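Local coordinates for ESX-5 secretion system protein EccC5 (Mycobacterium tuberculosis, PDB 6J18) that forms an ATP-binding, ATP-hydrolysing component of the mycobacterial ESX-5 type VII secretion system, which exports EsxN and a number of PE_PGRS and PPE proteins, at residues A[56-61]-A[117-122]; A[180-185]-A[202-207]; A[88-93]-A[236-241]. All blocks are in the same frame, centred on the assembly; numbering follows the deposited sequence.

Interaction 1: residues A[56-61]-A[117-122]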
loop_
_atom_site.group_PDB
_atom_site.type_symbol
_atom_site.label_atom_id
_atom_site.label_comp_id
_atom_site.label_asym_id
_atom_site.label_seq_id
_atom_site.Cartn_x
_atom_site.Cartn_y
_atom_site.Cartn_z
ATOM N N GLN A 56 9.080 2.248 18.015
ATOM C CA GLN A 56 8.280 3.019 18.957
ATOM C C GLN A 56 6.786 2.801 18.732
ATOM O O GLN A 56 6.025 2.661 19.688
ATOM C CB GLN A 56 8.618 4.509 18.852
ATOM C CG GLN A 56 10.019 4.870 19.332
ATOM C CD GLN A 56 10.357 6.334 19.112
ATOM O OE1 GLN A 56 10.987 6.695 18.118
ATOM N NE2 GLN A 56 9.940 7.186 20.043
ATOM N N VAL A 57 6.365 2.764 17.470
ATOM C CA VAL A 57 4.949 2.582 17.164
ATOM C C VAL A 57 4.511 1.154 17.494
ATOM O O VAL A 57 3.338 0.902 17.768
ATOM C CB VAL A 57 4.634 2.912 15.682
ATOM C CG1 VAL A 57 5.126 1.811 14.753
ATOM C CG2 VAL A 57 3.139 3.141 15.492
ATOM N N ARG A 58 5.465 0.228 17.496
ATOM C CA ARG A 58 5.174 -1.164 17.821
ATOM C C ARG A 58 4.944 -1.338 19.317
ATOM O O ARG A 58 4.160 -2.190 19.738
ATOM C CB ARG A 58 6.306 -2.072 17.339
ATOM C CG ARG A 58 6.243 -2.349 15.845
ATOM C CD ARG A 58 7.456 -3.111 15.344
ATOM N NE ARG A 58 7.305 -3.462 13.935
ATOM C CZ ARG A 58 8.302 -3.834 13.140
ATOM N NH1 ARG A 58 9.542 -3.902 13.609
ATOM N NH2 ARG A 58 8.058 -4.134 11.872
ATOM N N GLU A 59 5.630 -0.525 20.115
ATOM C CA GLU A 59 5.384 -0.496 21.549
ATOM C C GLU A 59 3.941 -0.088 21.823
ATOM O O GLU A 59 3.266 -0.666 22.677
ATOM C CB GLU A 59 6.345 0.463 22.260
ATOM C CG GLU A 59 7.769 -0.055 22.407
ATOM C CD GLU A 59 8.672 0.913 23.154
ATOM O OE1 GLU A 59 8.501 2.141 22.994
ATOM O OE2 GLU A 59 9.553 0.444 23.906
ATOM N N LEU A 60 3.476 0.909 21.079
ATOM C CA LEU A 60 2.122 1.423 21.228
ATOM C C LEU A 60 1.075 0.454 20.681
ATOM O O LEU A 60 0.004 0.294 21.264
ATOM C CB LEU A 60 1.994 2.777 20.528
ATOM C CG LEU A 60 2.806 3.934 21.112
ATOM C CD1 LEU A 60 2.495 5.229 20.377
ATOM C CD2 LEU A 60 2.526 4.076 22.598
ATOM N N ALA A 61 1.393 -0.188 19.560
ATOM C CA ALA A 61 0.461 -1.097 18.899
ATOM C C ALA A 61 0.133 -2.308 19.768
ATOM O O ALA A 61 -0.982 -2.829 19.727
ATOM C CB ALA A 61 1.026 -1.547 17.559
ATOM N N ILE A 117 4.406 -5.898 7.497
ATOM C CA ILE A 117 3.917 -7.108 6.846
ATOM C C ILE A 117 4.702 -8.320 7.343
ATOM O O ILE A 117 4.127 -9.373 7.629
ATOM C CB ILE A 117 4.022 -7.002 5.310
ATOM C CG1 ILE A 117 3.002 -5.993 4.774
ATOM C CG2 ILE A 117 3.806 -8.358 4.658
ATOM C CD1 ILE A 117 3.142 -5.716 3.292
ATOM N N GLY A 118 6.015 -8.155 7.467
ATOM C CA GLY A 118 6.876 -9.215 7.961
ATOM C C GLY A 118 6.584 -9.587 9.403
ATOM O O GLY A 118 6.764 -10.739 9.802
ATOM N N ARG A 119 6.132 -8.613 10.186
ATOM C CA ARG A 119 5.814 -8.846 11.593
ATOM C C ARG A 119 4.476 -9.561 11.770
ATOM O O ARG A 119 4.356 -10.484 12.577
ATOM C CB ARG A 119 5.789 -7.521 12.365
ATOM C CG ARG A 119 5.275 -7.656 13.796
ATOM C CD ARG A 119 5.391 -6.358 14.581
ATOM N NE ARG A 119 4.342 -5.399 14.238
ATOM C CZ ARG A 119 3.147 -5.360 14.819
ATOM N NH1 ARG A 119 2.838 -6.233 15.771
ATOM N NH2 ARG A 119 2.256 -4.450 14.447
ATOM N N LEU A 120 3.478 -9.138 11.003
ATOM C CA LEU A 120 2.100 -9.559 11.235
ATOM C C LEU A 120 1.678 -10.789 10.436
ATOM O O LEU A 120 0.720 -11.471 10.800
ATOM C CB LEU A 120 1.158 -8.399 10.920
ATOM C CG LEU A 120 1.341 -7.183 11.826
ATOM C CD1 LEU A 120 0.748 -5.957 11.172
ATOM C CD2 LEU A 120 0.707 -7.430 13.188
ATOM N N TYR A 121 2.388 -11.070 9.350
ATOM C CA TYR A 121 2.013 -12.169 8.470
ATOM C C TYR A 121 3.086 -13.244 8.372
ATOM O O TYR A 121 4.279 -12.955 8.453
ATOM C CB TYR A 121 1.718 -11.655 7.062
ATOM C CG TYR A 121 0.524 -10.740 6.934
ATOM C CD1 TYR A 121 0.640 -9.376 7.171
ATOM C CD2 TYR A 121 -0.717 -11.235 6.547
ATOM C CE1 TYR A 121 -0.447 -8.534 7.041
ATOM C CE2 TYR A 121 -1.810 -10.400 6.416
ATOM C CZ TYR A 121 -1.668 -9.050 6.664
ATOM O OH TYR A 121 -2.750 -8.211 6.534
ATOM N N ALA A 122 2.649 -14.483 8.182
ATOM C CA ALA A 122 3.553 -15.563 7.819
ATOM C C ALA A 122 4.008 -15.354 6.376
ATOM O O ALA A 122 3.256 -14.811 5.567
ATOM C CB ALA A 122 2.873 -16.915 7.986
#

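Interaction 2: residues A[180-185]-A[202-207]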
loop_
_atom_site.group_PDB
_atom_site.type_symbol
_atom_site.label_atom_id
_atom_site.label_comp_id
_atom_site.label_asym_id
_atom_site.label_seq_id
_atom_site.Cartn_x
_atom_site.Cartn_y
_atom_site.Cartn_z
ATOM N N ALA A 180 -7.441 -13.478 -11.123
ATOM C CA ALA A 180 -8.602 -13.912 -11.897
ATOM C C ALA A 180 -9.120 -15.266 -11.423
ATOM O O ALA A 180 -10.300 -15.579 -11.579
ATOM C CB ALA A 180 -8.257 -13.970 -13.377
ATOM N N GLY A 181 -8.231 -16.065 -10.842
ATOM C CA GLY A 181 -8.600 -17.379 -10.351
ATOM C C GLY A 181 -9.280 -17.338 -8.996
ATOM O O GLY A 181 -9.863 -18.328 -8.560
ATOM N N ARG A 182 -9.221 -16.191 -8.327
ATOM C CA ARG A 182 -9.753 -16.089 -6.972
ATOM C C ARG A 182 -11.254 -15.797 -6.949
ATOM O O ARG A 182 -11.696 -14.726 -6.525
ATOM C CB ARG A 182 -8.983 -15.030 -6.186
ATOM C CG ARG A 182 -7.524 -15.409 -5.997
ATOM C CD ARG A 182 -6.853 -14.614 -4.895
ATOM N NE ARG A 182 -5.617 -15.259 -4.459
ATOM C CZ ARG A 182 -4.831 -14.798 -3.491
ATOM N NH1 ARG A 182 -5.151 -13.683 -2.848
ATOM N NH2 ARG A 182 -3.728 -15.455 -3.163
ATOM N N GLU A 183 -12.020 -16.780 -7.409
ATOM C CA GLU A 183 -13.478 -16.753 -7.381
ATOM C C GLU A 183 -13.973 -18.154 -7.725
ATOM O O GLU A 183 -13.232 -18.938 -8.314
ATOM C CB GLU A 183 -14.033 -15.722 -8.364
ATOM C CG GLU A 183 -13.782 -16.060 -9.818
ATOM C CD GLU A 183 -14.182 -14.935 -10.747
ATOM O OE1 GLU A 183 -14.117 -13.762 -10.323
ATOM O OE2 GLU A 183 -14.562 -15.223 -11.900
ATOM N N PRO A 184 -15.221 -18.484 -7.355
ATOM C CA PRO A 184 -15.710 -19.831 -7.671
ATOM C C PRO A 184 -15.871 -20.061 -9.171
ATOM O O PRO A 184 -15.983 -19.092 -9.923
ATOM C CB PRO A 184 -17.076 -19.885 -6.974
ATOM C CG PRO A 184 -17.051 -18.787 -5.967
ATOM C CD PRO A 184 -16.193 -17.718 -6.558
ATOM N N PRO A 185 -15.866 -21.331 -9.601
ATOM C CA PRO A 185 -16.217 -21.664 -10.985
ATOM C C PRO A 185 -17.637 -21.208 -11.297
ATOM O O PRO A 185 -18.465 -21.148 -10.389
ATOM C CB PRO A 185 -16.102 -23.191 -11.023
ATOM C CG PRO A 185 -15.181 -23.533 -9.903
ATOM C CD PRO A 185 -15.454 -22.519 -8.835
ATOM N N PRO A 202 -2.307 -16.810 -0.014
ATOM C CA PRO A 202 -1.959 -15.695 0.862
ATOM C C PRO A 202 -2.538 -14.375 0.388
ATOM O O PRO A 202 -2.989 -14.248 -0.755
ATOM C CB PRO A 202 -0.436 -15.662 0.784
ATOM C CG PRO A 202 -0.145 -16.140 -0.593
ATOM C CD PRO A 202 -1.186 -17.190 -0.890
ATOM N N GLU A 203 -2.536 -13.401 1.293
ATOM C CA GLU A 203 -2.881 -12.023 0.967
ATOM C C GLU A 203 -1.836 -11.474 0.005
ATOM O O GLU A 203 -0.643 -11.707 0.185
ATOM C CB GLU A 203 -2.972 -11.169 2.239
ATOM C CG GLU A 203 -4.090 -11.606 3.183
ATOM C CD GLU A 203 -5.460 -11.283 2.631
ATOM O OE1 GLU A 203 -5.785 -10.084 2.429
ATOM O OE2 GLU A 203 -6.219 -12.241 2.378
ATOM N N ILE A 204 -2.287 -10.774 -1.031
ATOM C CA ILE A 204 -1.382 -10.245 -2.046
ATOM C C ILE A 204 -1.219 -8.735 -1.913
ATOM O O ILE A 204 -2.189 -7.984 -2.011
ATOM C CB ILE A 204 -1.872 -10.583 -3.469
ATOM C CG1 ILE A 204 -1.792 -12.092 -3.703
ATOM C CG2 ILE A 204 -1.048 -9.843 -4.514
ATOM C CD1 ILE A 204 -2.382 -12.541 -5.019
ATOM N N PHE A 205 0.014 -8.299 -1.678
ATOM C CA PHE A 205 0.324 -6.878 -1.603
ATOM C C PHE A 205 1.051 -6.416 -2.859
ATOM O O PHE A 205 2.211 -6.768 -3.077
ATOM C CB PHE A 205 1.178 -6.568 -0.368
ATOM C CG PHE A 205 0.451 -6.733 0.938
ATOM C CD1 PHE A 205 0.337 -7.978 1.533
ATOM C CD2 PHE A 205 -0.107 -5.636 1.574
ATOM C CE1 PHE A 205 -0.328 -8.127 2.739
ATOM C CE2 PHE A 205 -0.771 -5.778 2.779
ATOM C CZ PHE A 205 -0.882 -7.024 3.362
ATOM N N LEU A 206 0.364 -5.639 -3.690
ATOM C CA LEU A 206 1.004 -5.003 -4.831
ATOM C C LEU A 206 1.564 -3.658 -4.393
ATOM O O LEU A 206 0.817 -2.701 -4.187
ATOM C CB LEU A 206 0.022 -4.824 -5.991
ATOM C CG LEU A 206 0.522 -3.983 -7.172
ATOM C CD1 LEU A 206 1.797 -4.568 -7.764
ATOM C CD2 LEU A 206 -0.557 -3.855 -8.237
ATOM N N ILE A 207 2.881 -3.595 -4.240
ATOM C CA ILE A 207 3.530 -2.387 -3.751
ATOM C C ILE A 207 4.329 -1.713 -4.858
ATOM O O ILE A 207 5.259 -2.298 -5.413
ATOM C CB ILE A 207 4.451 -2.698 -2.562
ATOM C CG1 ILE A 207 3.626 -3.267 -1.405
ATOM C CG2 ILE A 207 5.197 -1.447 -2.125
ATOM C CD1 ILE A 207 4.453 -3.786 -0.257
#

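Interaction 3: residues A[88-93]-A[236-241]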
loop_
_atom_site.group_PDB
_atom_site.type_symbol
_atom_site.label_atom_id
_atom_site.label_comp_id
_atom_site.label_asym_id
_atom_site.label_seq_id
_atom_site.Cartn_x
_atom_site.Cartn_y
_atom_site.Cartn_z
ATOM N N LEU A 88 -3.284 0.633 8.731
ATOM C CA LEU A 88 -3.968 0.313 7.490
ATOM C C LEU A 88 -5.244 -0.431 7.860
ATOM O O LEU A 88 -5.215 -1.631 8.137
ATOM C CB LEU A 88 -3.090 -0.527 6.562
ATOM C CG LEU A 88 -1.928 0.195 5.876
ATOM C CD1 LEU A 88 -1.196 -0.744 4.928
ATOM C CD2 LEU A 88 -2.428 1.426 5.137
ATOM N N ASN A 89 -6.357 0.293 7.891
ATOM C CA ASN A 89 -7.627 -0.275 8.319
ATOM C C ASN A 89 -8.311 -1.010 7.171
ATOM O O ASN A 89 -9.138 -0.439 6.460
ATOM C CB ASN A 89 -8.539 0.825 8.872
ATOM C CG ASN A 89 -9.743 0.272 9.611
ATOM O OD1 ASN A 89 -10.032 -0.923 9.551
ATOM N ND2 ASN A 89 -10.457 1.146 10.310
ATOM N N PHE A 90 -7.967 -2.282 7.004
ATOM C CA PHE A 90 -8.448 -3.070 5.873
ATOM C C PHE A 90 -9.952 -3.339 5.939
ATOM O O PHE A 90 -10.562 -3.720 4.940
ATOM C CB PHE A 90 -7.678 -4.388 5.790
ATOM C CG PHE A 90 -6.248 -4.220 5.358
ATOM C CD1 PHE A 90 -5.873 -3.144 4.570
ATOM C CD2 PHE A 90 -5.279 -5.132 5.744
ATOM C CE1 PHE A 90 -4.560 -2.981 4.169
ATOM C CE2 PHE A 90 -3.962 -4.974 5.346
ATOM C CZ PHE A 90 -3.603 -3.898 4.558
ATOM N N ALA A 91 -10.547 -3.136 7.111
ATOM C CA ALA A 91 -11.996 -3.256 7.254
ATOM C C ALA A 91 -12.685 -2.110 6.516
ATOM O O ALA A 91 -13.786 -2.266 5.991
ATOM C CB ALA A 91 -12.393 -3.266 8.721
ATOM N N GLU A 92 -12.019 -0.958 6.484
ATOM C CA GLU A 92 -12.519 0.219 5.780
ATOM C C GLU A 92 -12.108 0.212 4.310
ATOM O O GLU A 92 -12.947 0.361 3.420
ATOM C CB GLU A 92 -12.014 1.506 6.442
ATOM C CG GLU A 92 -12.941 2.063 7.506
ATOM C CD GLU A 92 -12.475 3.408 8.047
ATOM O OE1 GLU A 92 -11.534 4.001 7.470
ATOM O OE2 GLU A 92 -13.058 3.876 9.049
ATOM N N ASN A 93 -10.810 0.060 4.064
ATOM C CA ASN A 93 -10.286 0.078 2.707
ATOM C C ASN A 93 -9.041 -0.793 2.572
ATOM O O ASN A 93 -8.222 -0.870 3.488
ATOM C CB ASN A 93 -9.974 1.512 2.281
ATOM C CG ASN A 93 -9.845 1.655 0.777
ATOM O OD1 ASN A 93 -8.804 1.347 0.195
ATOM N ND2 ASN A 93 -10.912 2.120 0.139
ATOM N N GLY A 236 -8.413 -10.807 -1.736
ATOM C CA GLY A 236 -7.282 -10.632 -0.843
ATOM C C GLY A 236 -6.170 -9.792 -1.442
ATOM O O GLY A 236 -4.991 -10.117 -1.305
ATOM N N LEU A 237 -6.549 -8.706 -2.107
ATOM C CA LEU A 237 -5.583 -7.834 -2.764
ATOM C C LEU A 237 -5.412 -6.517 -2.013
ATOM O O LEU A 237 -6.383 -5.936 -1.528
ATOM C CB LEU A 237 -6.011 -7.561 -4.208
ATOM C CG LEU A 237 -5.218 -6.515 -4.995
ATOM C CD1 LEU A 237 -3.776 -6.961 -5.199
ATOM C CD2 LEU A 237 -5.892 -6.221 -6.326
ATOM N N HIS A 238 -4.168 -6.058 -1.915
ATOM C CA HIS A 238 -3.869 -4.754 -1.336
ATOM C C HIS A 238 -2.927 -3.981 -2.249
ATOM O O HIS A 238 -1.808 -4.421 -2.511
ATOM C CB HIS A 238 -3.248 -4.900 0.054
ATOM C CG HIS A 238 -4.092 -5.682 1.012
ATOM N ND1 HIS A 238 -5.187 -5.141 1.651
ATOM C CD2 HIS A 238 -4.000 -6.963 1.440
ATOM C CE1 HIS A 238 -5.734 -6.057 2.431
ATOM N NE2 HIS A 238 -5.035 -7.171 2.320
ATOM N N VAL A 239 -3.384 -2.833 -2.736
ATOM C CA VAL A 239 -2.564 -1.999 -3.606
ATOM C C VAL A 239 -2.044 -0.777 -2.854
ATOM O O VAL A 239 -2.821 0.055 -2.387
ATOM C CB VAL A 239 -3.344 -1.540 -4.850
ATOM C CG1 VAL A 239 -2.449 -0.719 -5.760
ATOM C CG2 VAL A 239 -3.904 -2.745 -5.598
ATOM N N ILE A 240 -0.724 -0.684 -2.738
ATOM C CA ILE A 240 -0.087 0.416 -2.021
ATOM C C ILE A 240 0.908 1.121 -2.942
ATOM O O ILE A 240 1.918 0.540 -3.339
ATOM C CB ILE A 240 0.624 -0.081 -0.751
ATOM C CG1 ILE A 240 -0.352 -0.874 0.123
ATOM C CG2 ILE A 240 1.185 1.089 0.033
ATOM C CD1 ILE A 240 0.288 -1.515 1.334
ATOM N N VAL A 241 0.611 2.373 -3.282
ATOM C CA VAL A 241 1.343 3.089 -4.326
ATOM C C VAL A 241 1.818 4.472 -3.872
ATOM O O VAL A 241 1.119 5.163 -3.131
ATOM C CB VAL A 241 0.463 3.251 -5.595
ATOM C CG1 VAL A 241 1.206 3.997 -6.688
ATOM C CG2 VAL A 241 0.005 1.896 -6.104
#

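Interaction 1: residues A[56-61]-A[117-122]
Arg-58 and Arg-119, two arginines of like charge, make a surface contact that bridges the short helix 54-61 and the last turn of helix 106-120. The two side chains lie alongside and slide past one another in opposite directions: the guanidinium of Arg-58 travels on toward the base of Arg-119, its NH2 coming to 4.1 Å from Arg-119 CB, while the end of Arg-119 returns toward helix 54-61. Their closest touch is between Arg-58 NE and Arg-119 CD at 3.5 Å, and Arg-58 CD lies 3.9 Å from Arg-119 CD, methylene against methylene.

The shapes of the two side chains differ. Arg-58 runs extended from CG to NE, whereas Arg-119 leaves its helix with CG anti to the backbone N (chi1 172°) and then bends at chi3 (78°), which turns its guanidinium out of the line of approach. The two guanidinium planes are 61° apart and do not stack. NH2 of Arg-119 reaches 4.4 Å from Ala-61 CB, and Leu-120 CD2 sits 3.3 Å above one face of the Arg-119 guanidinium, displaced toward its rim.

The NE atoms of Arg-58 and Arg-119 are 3.6 Å apart, but a carboxylate serves both residues. Glu-116 takes Arg-58 NE on OE1 and Arg-119 NH2 on OE2 in two salt bridges, so the pair is gathered round one anion; Ser-115 OG holds Arg-58 NH2 as well. Ser-115 and Glu-116 of helix 106-120 thus hold the end of Arg-58, which crosses over from helix 54-61. In the surrounding fold, Val-57 packs on Ala-75 and Ile-78 of strand 75-79, Ala-61 touches Ala-75 and Tyr-87 of strand 85-87, and Ile-117 touches Ala-138 of strand 137-143.

Interaction 2: residues A[180-185]-A[202-207]
Arg-182, at the centre of an inverse gamma turn in the loop after helix 165-180, reaches to the start of strand 203-208. Its side chain is extended from CG to NE, and its guanidinium grips a single backbone oxygen, Pro-202 O, with both terminal nitrogens. The stronger bond comes from NH2, 2.8 Å from Pro-202 O, with the oxygen nearly in the guanidinium plane and the donor in the carbonyl plane. NH1 adds a weak bond to Pro-202 O at 3.1 Å with an N-H...O angle of 135°. NH1 also bonds Val-235 O, so this buried charge ties the loop to two backbone carbonyls from different parts of the chain.

Ile-204 covers one face of the guanidinium: its CD1 stands 3.7 Å from Arg-182 CZ, offset toward the rim of the flat group. Pro-202 CD is 3.8 Å from NH2 of Arg-182. Ile-204 also packs on Leu-175 and Leu-179 of helix 165-180.

Helix 165-180 packs on strand 203-208, which follows it after a loop that includes helix 190-194: the helix-to-strand half of a beta-alpha-beta crossover in the RecA-like P-loop ATPase core of this C-terminal FtsK/SpoIIIE-type domain of EccC5.

Interaction 3: residues A[88-93]-A[236-241]
Phe-90 and His-238 form a face-to-face aromatic stack, joining the loop between strands 85-87 and 96-100 to strand 237-244 of the RecA-like core. This strand runs parallel between 96-100, which leads to the predicted ATP-binding residues, and 203-208, an order characteristic of the ASCE class of P-loop ATPases. The ring centroids are 3.8 Å apart and the planes meet at 28°. His-238 CE1 lies 3.3 Å above the Phe-90 plane, over the ring centre, while ND1 comes to 3.4 Å from Phe-90 CE1.

Polar bonds fix the rotation of the imidazole. His-238 ND1 bonds Ser-94 O and NE2 bonds Glu-203 OE1; with acceptors at both nitrogens, the ring may well be protonated and positively charged. In the loop, Asn-89 O receives both Glu-92 N and Asn-93 N, closing the turn that carries Phe-90. Leu-88 O looks onto the Phe-90 face turned from the histidine, displaced toward the rim.

Apolar contact continues along the strand. Ile-240 sends CG1 anti to its carbonyl carbon (chi1 -54°) and points CD1 at Leu-88; both residues also touch Ile-113 of helix 106-120. The meeting is tip to tip, with Leu-88 CD1 4.0 Å from Ile-240 CD1.

In the fold
Interactions 2 and 3 reach neighbouring parallel strands: Ile-204 O to His-238 N and Leu-206 N to His-238 O, each 2.8 Å, are probable hydrogen bonds between them. Interaction 1 joins this region through the C-terminal end of helix 106-120, where Ile-117 CD1 lies 3.7 Å from Phe-205 CD2 and Tyr-121 OH the same distance from Phe-90 CE2. Phe-205, on strand 203-208, touches Ile-117 and also stacks with His-238, linking the segments of interaction 2 to those of interactions 1 and 3. None of the contacts touches the nucleotide: the side chain of Arg-58 is about 13 Å from the bound ATP and that of Ile-240 about 12 Å from it. Interaction 2 lies away from the nucleotide site.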